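Local coordinates for protein Maltose/maltodextrin transport permease homologue (Bdellovibrio bacteriovorus HD100, PDB 6FFL) that binds maltotriose through its MalE-like solute-binding domain, which is fused to a MalF permease subunit and probably delivers maltodextrins for uptake, at residues 45-54 and 68-78. Sequence-based numbering, arbitrary orientation. Where two conformers were deposited one is given.
With PT (platinum (II) ion), chain E.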
loop_
_atom_site.group_PDB
_atom_site.type_symbol
_atom_site.label_atom_id
_atom_site.label_comp_id
_atom_site.label_asym_id
_atom_site.label_seq_id
_atom_site.Cartn_x
_atom_site.Cartn_y
_atom_site.Cartn_z
ATOM N N LEU A 45 6.646 11.421 2.238
ATOM C CA LEU A 45 7.867 10.921 1.614
ATOM C C LEU A 45 7.935 11.333 0.148
ATOM O O LEU A 45 8.973 11.816 -0.332
ATOM C CB LEU A 45 7.937 9.400 1.751
ATOM C CG LEU A 45 9.120 8.776 1.006
ATOM C CD1 LEU A 45 10.437 9.014 1.753
ATOM C CD2 LEU A 45 8.885 7.315 0.812
ATOM N N ARG A 46 6.829 11.162 -0.579
ATOM C CA ARG A 46 6.804 11.569 -1.980
ATOM C C ARG A 46 7.078 13.058 -2.121
ATOM O O ARG A 46 7.956 13.467 -2.887
ATOM C CB ARG A 46 5.461 11.211 -2.620
ATOM C CG ARG A 46 5.347 11.673 -4.082
ATOM C CD ARG A 46 3.934 11.498 -4.612
ATOM N NE ARG A 46 2.995 12.399 -3.945
ATOM C CZ ARG A 46 2.113 12.020 -3.023
ATOM N NH1 ARG A 46 2.042 10.749 -2.638
ATOM N NH2 ARG A 46 1.292 12.917 -2.493
ATOM N N SER A 47 6.334 13.891 -1.389
ATOM C CA SER A 47 6.460 15.327 -1.602
ATOM C C SER A 47 7.806 15.848 -1.099
ATOM O O SER A 47 8.408 16.727 -1.726
ATOM C CB SER A 47 5.287 16.055 -0.937
ATOM O OG SER A 47 5.348 15.945 0.469
ATOM N N SER A 48 8.314 15.306 0.011
ATOM C CA SER A 48 9.587 15.798 0.542
ATOM C C SER A 48 10.772 15.330 -0.310
ATOM O O SER A 48 11.731 16.088 -0.513
ATOM C CB SER A 48 9.740 15.391 2.016
ATOM O OG SER A 48 10.095 14.027 2.182
ATOM N N PHE A 49 10.721 14.106 -0.845
ATOM C CA PHE A 49 11.777 13.695 -1.765
ATOM C C PHE A 49 11.764 14.555 -3.024
ATOM O O PHE A 49 12.823 14.993 -3.501
ATOM C CB PHE A 49 11.663 12.211 -2.132
ATOM C CG PHE A 49 12.799 11.754 -3.017
ATOM C CD1 PHE A 49 14.045 11.473 -2.470
ATOM C CD2 PHE A 49 12.642 11.674 -4.390
ATOM C CE1 PHE A 49 15.110 11.104 -3.280
ATOM C CE2 PHE A 49 13.701 11.300 -5.209
ATOM C CZ PHE A 49 14.939 11.019 -4.649
ATOM N N GLN A 50 10.575 14.819 -3.573
ATOM C CA GLN A 50 10.497 15.656 -4.767
ATOM C C GLN A 50 11.090 17.035 -4.496
ATOM O O GLN A 50 11.892 17.546 -5.287
ATOM C CB GLN A 50 9.042 15.770 -5.239
ATOM C CG GLN A 50 8.466 14.458 -5.751
ATOM C CD GLN A 50 7.036 14.579 -6.260
ATOM O OE1 GLN A 50 6.611 13.823 -7.129
ATOM N NE2 GLN A 50 6.288 15.533 -5.714
ATOM N N SER A 51 10.710 17.645 -3.369
ATOM C CA SER A 51 11.191 18.985 -3.048
ATOM C C SER A 51 12.697 18.990 -2.824
ATOM O O SER A 51 13.409 19.857 -3.340
ATOM C CB SER A 51 10.462 19.515 -1.813
ATOM O OG SER A 51 11.059 20.709 -1.350
ATOM N N ALA A 52 13.203 18.018 -2.062
ATOM C CA ALA A 52 14.629 17.985 -1.764
ATOM C C ALA A 52 15.454 17.735 -3.021
ATOM O O ALA A 52 16.483 18.386 -3.231
ATOM C CB ALA A 52 14.927 16.923 -0.708
ATOM N N ALA A 53 15.013 16.807 -3.870
ATOM C CA ALA A 53 15.789 16.465 -5.059
ATOM C C ALA A 53 15.727 17.577 -6.098
ATOM O O ALA A 53 16.719 17.847 -6.785
ATOM C CB ALA A 53 15.292 15.139 -5.642
ATOM N N MET A 54 14.579 18.250 -6.223
ATOM C CA MET A 54 14.519 19.383 -7.140
ATOM C C MET A 54 15.404 20.525 -6.664
ATOM O O MET A 54 15.977 21.253 -7.485
ATOM C CB MET A 54 13.075 19.853 -7.290
ATOM C CG MET A 54 12.236 18.939 -8.145
ATOM S SD MET A 54 10.896 19.859 -8.901
ATOM C CE MET A 54 9.716 19.862 -7.569
ATOM N N GLN A 68 5.276 5.684 -7.170
ATOM C CA GLN A 68 6.062 6.912 -7.175
ATOM C C GLN A 68 7.077 6.941 -8.319
ATOM O O GLN A 68 7.674 7.994 -8.568
ATOM C CB GLN A 68 6.708 7.152 -5.803
ATOM C CG GLN A 68 7.764 6.200 -5.378
ATOM C CD GLN A 68 8.099 6.328 -3.892
ATOM O OE1 GLN A 68 7.308 6.820 -3.086
ATOM N NE2 GLN A 68 9.284 5.889 -3.534
ATOM N N VAL A 69 7.199 5.852 -9.084
ATOM C CA VAL A 69 8.138 5.816 -10.212
ATOM C C VAL A 69 7.798 6.892 -11.242
ATOM O O VAL A 69 8.680 7.624 -11.715
ATOM C CB VAL A 69 8.145 4.416 -10.853
ATOM C CG1 VAL A 69 8.719 4.476 -12.257
ATOM C CG2 VAL A 69 8.932 3.446 -9.993
ATOM N N GLY A 70 6.528 6.981 -11.632
ATOM C CA GLY A 70 6.100 7.907 -12.664
ATOM C C GLY A 70 6.513 9.338 -12.391
ATOM O O GLY A 70 7.208 9.969 -13.195
ATOM N N PRO A 71 6.083 9.883 -11.249
ATOM C CA PRO A 71 6.480 11.259 -10.911
ATOM C C PRO A 71 7.979 11.418 -10.746
ATOM O O PRO A 71 8.556 12.390 -11.251
ATOM C CB PRO A 71 5.730 11.526 -9.600
ATOM C CG PRO A 71 4.549 10.591 -9.639
ATOM C CD PRO A 71 5.069 9.350 -10.314
ATOM N N PHE A 72 8.631 10.485 -10.050
ATOM C CA PHE A 72 10.066 10.621 -9.823
ATOM C C PHE A 72 10.825 10.575 -11.140
ATOM O O PHE A 72 11.751 11.365 -11.364
ATOM C CB PHE A 72 10.587 9.512 -8.903
ATOM C CG PHE A 72 10.197 9.653 -7.448
ATOM C CD1 PHE A 72 9.399 10.700 -7.008
ATOM C CD2 PHE A 72 10.646 8.713 -6.517
ATOM C CE1 PHE A 72 9.043 10.809 -5.659
ATOM C CE2 PHE A 72 10.303 8.810 -5.166
ATOM C CZ PHE A 72 9.494 9.863 -4.736
ATOM N N ALA A 73 10.457 9.639 -12.021
ATOM C CA ALA A 73 11.192 9.503 -13.275
ATOM C C ALA A 73 10.943 10.686 -14.199
ATOM O O ALA A 73 11.888 11.229 -14.795
ATOM C CB ALA A 73 10.816 8.193 -13.967
ATOM N N THR A 74 9.683 11.115 -14.330
ATOM C CA THR A 74 9.405 12.216 -15.249
ATOM C C THR A 74 9.996 13.540 -14.779
ATOM O O THR A 74 10.249 14.416 -15.615
ATOM C CB THR A 74 7.895 12.381 -15.488
ATOM O OG1 THR A 74 7.232 12.728 -14.271
ATOM C CG2 THR A 74 7.299 11.114 -16.039
ATOM N N MET A 75 10.226 13.707 -13.477
ATOM C CA MET A 75 10.909 14.889 -12.956
ATOM C C MET A 75 12.427 14.771 -13.035
ATOM O O MET A 75 13.130 15.720 -12.664
ATOM C CB MET A 75 10.503 15.141 -11.501
ATOM C CG MET A 75 9.020 15.410 -11.280
ATOM S SD MET A 75 8.528 17.095 -11.658
ATOM C CE MET A 75 6.867 17.134 -10.974
ATOM N N GLY A 76 12.937 13.634 -13.499
ATOM C CA GLY A 76 14.367 13.419 -13.626
ATOM C C GLY A 76 15.115 13.353 -12.311
ATOM O O GLY A 76 16.295 13.698 -12.267
ATOM N N ILE A 77 14.473 12.913 -11.230
ATOM C CA ILE A 77 15.133 12.942 -9.931
ATOM C C ILE A 77 15.565 11.560 -9.448
ATOM O O ILE A 77 16.132 11.456 -8.352
ATOM C CB ILE A 77 14.262 13.646 -8.871
ATOM C CG1 ILE A 77 12.931 12.910 -8.685
ATOM C CG2 ILE A 77 14.073 15.124 -9.256
ATOM C CD1 ILE A 77 12.014 13.537 -7.602
ATOM N N VAL A 78 15.334 10.499 -10.223
ATOM C CA VAL A 78 15.873 9.184 -9.888
ATOM C C VAL A 78 16.542 8.581 -11.114
ATOM O O VAL A 78 16.193 8.900 -12.257
ATOM C CB VAL A 78 14.799 8.218 -9.348
ATOM C CG1 VAL A 78 14.333 8.676 -7.962
ATOM C CG2 VAL A 78 13.637 8.093 -10.341
HETATM PT PT PT E . 9.724 18.335 -10.124
HETATM O O HOH W 1 9.443 16.932 -8.549
#
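The 45-54 part of helix 42-54 and the short helix 69-74 run almost parallel, 6° apart, with 11.0 Å between their axes at closest approach. The F72 ring fills part of the gap between them. Its CG sits beside its own backbone N, anti to the carbonyl carbon (chi1 -73°), and the ring reaches across to segment 45-54. F49 CD2 lies over one face of this ring, toward the rim, 3.6 Å from F72 CZ; Q68 CB, from the same segment as F72, lies over the opposite face, also toward the rim. The F49 and F72 rings meet obliquely, with planes at 43°. At the edge of the F72 ring, CE1 lies 4.0 Å from R46 O. The Q50 side chain crosses F72 at about a right angle, with CG 3.7 Å from F72 CE1. Its amide OE1 reaches P71 CB.

Beyond the helix end, G76 takes a positive phi in a Schellman motif, and the chain turns so that I77 faces segment 45-54. I77 CD1 packs 3.7 Å from F49 CE2, while I77 CB meets A53 CB at the same distance. V78 CG1 adds a further contact to F49 CE2. P59, from a loop, also touches F49.

At the exposed end, M54 SD and M75 SD bind the same platinum ion, each at 2.3 Å, with water 1 as a third ligand. At the other end, R46 touches a bound glucose unit and forms a salt bridge with E43. The contact thus joins one helix to a second short helix and the loop that follows it, within one lobe of the periplasmic-binding-protein fold, by apolar packing close to the sugar pocket. The two thioether sulfurs are soft ligands, consistent with capture of a soft metal such as platinum.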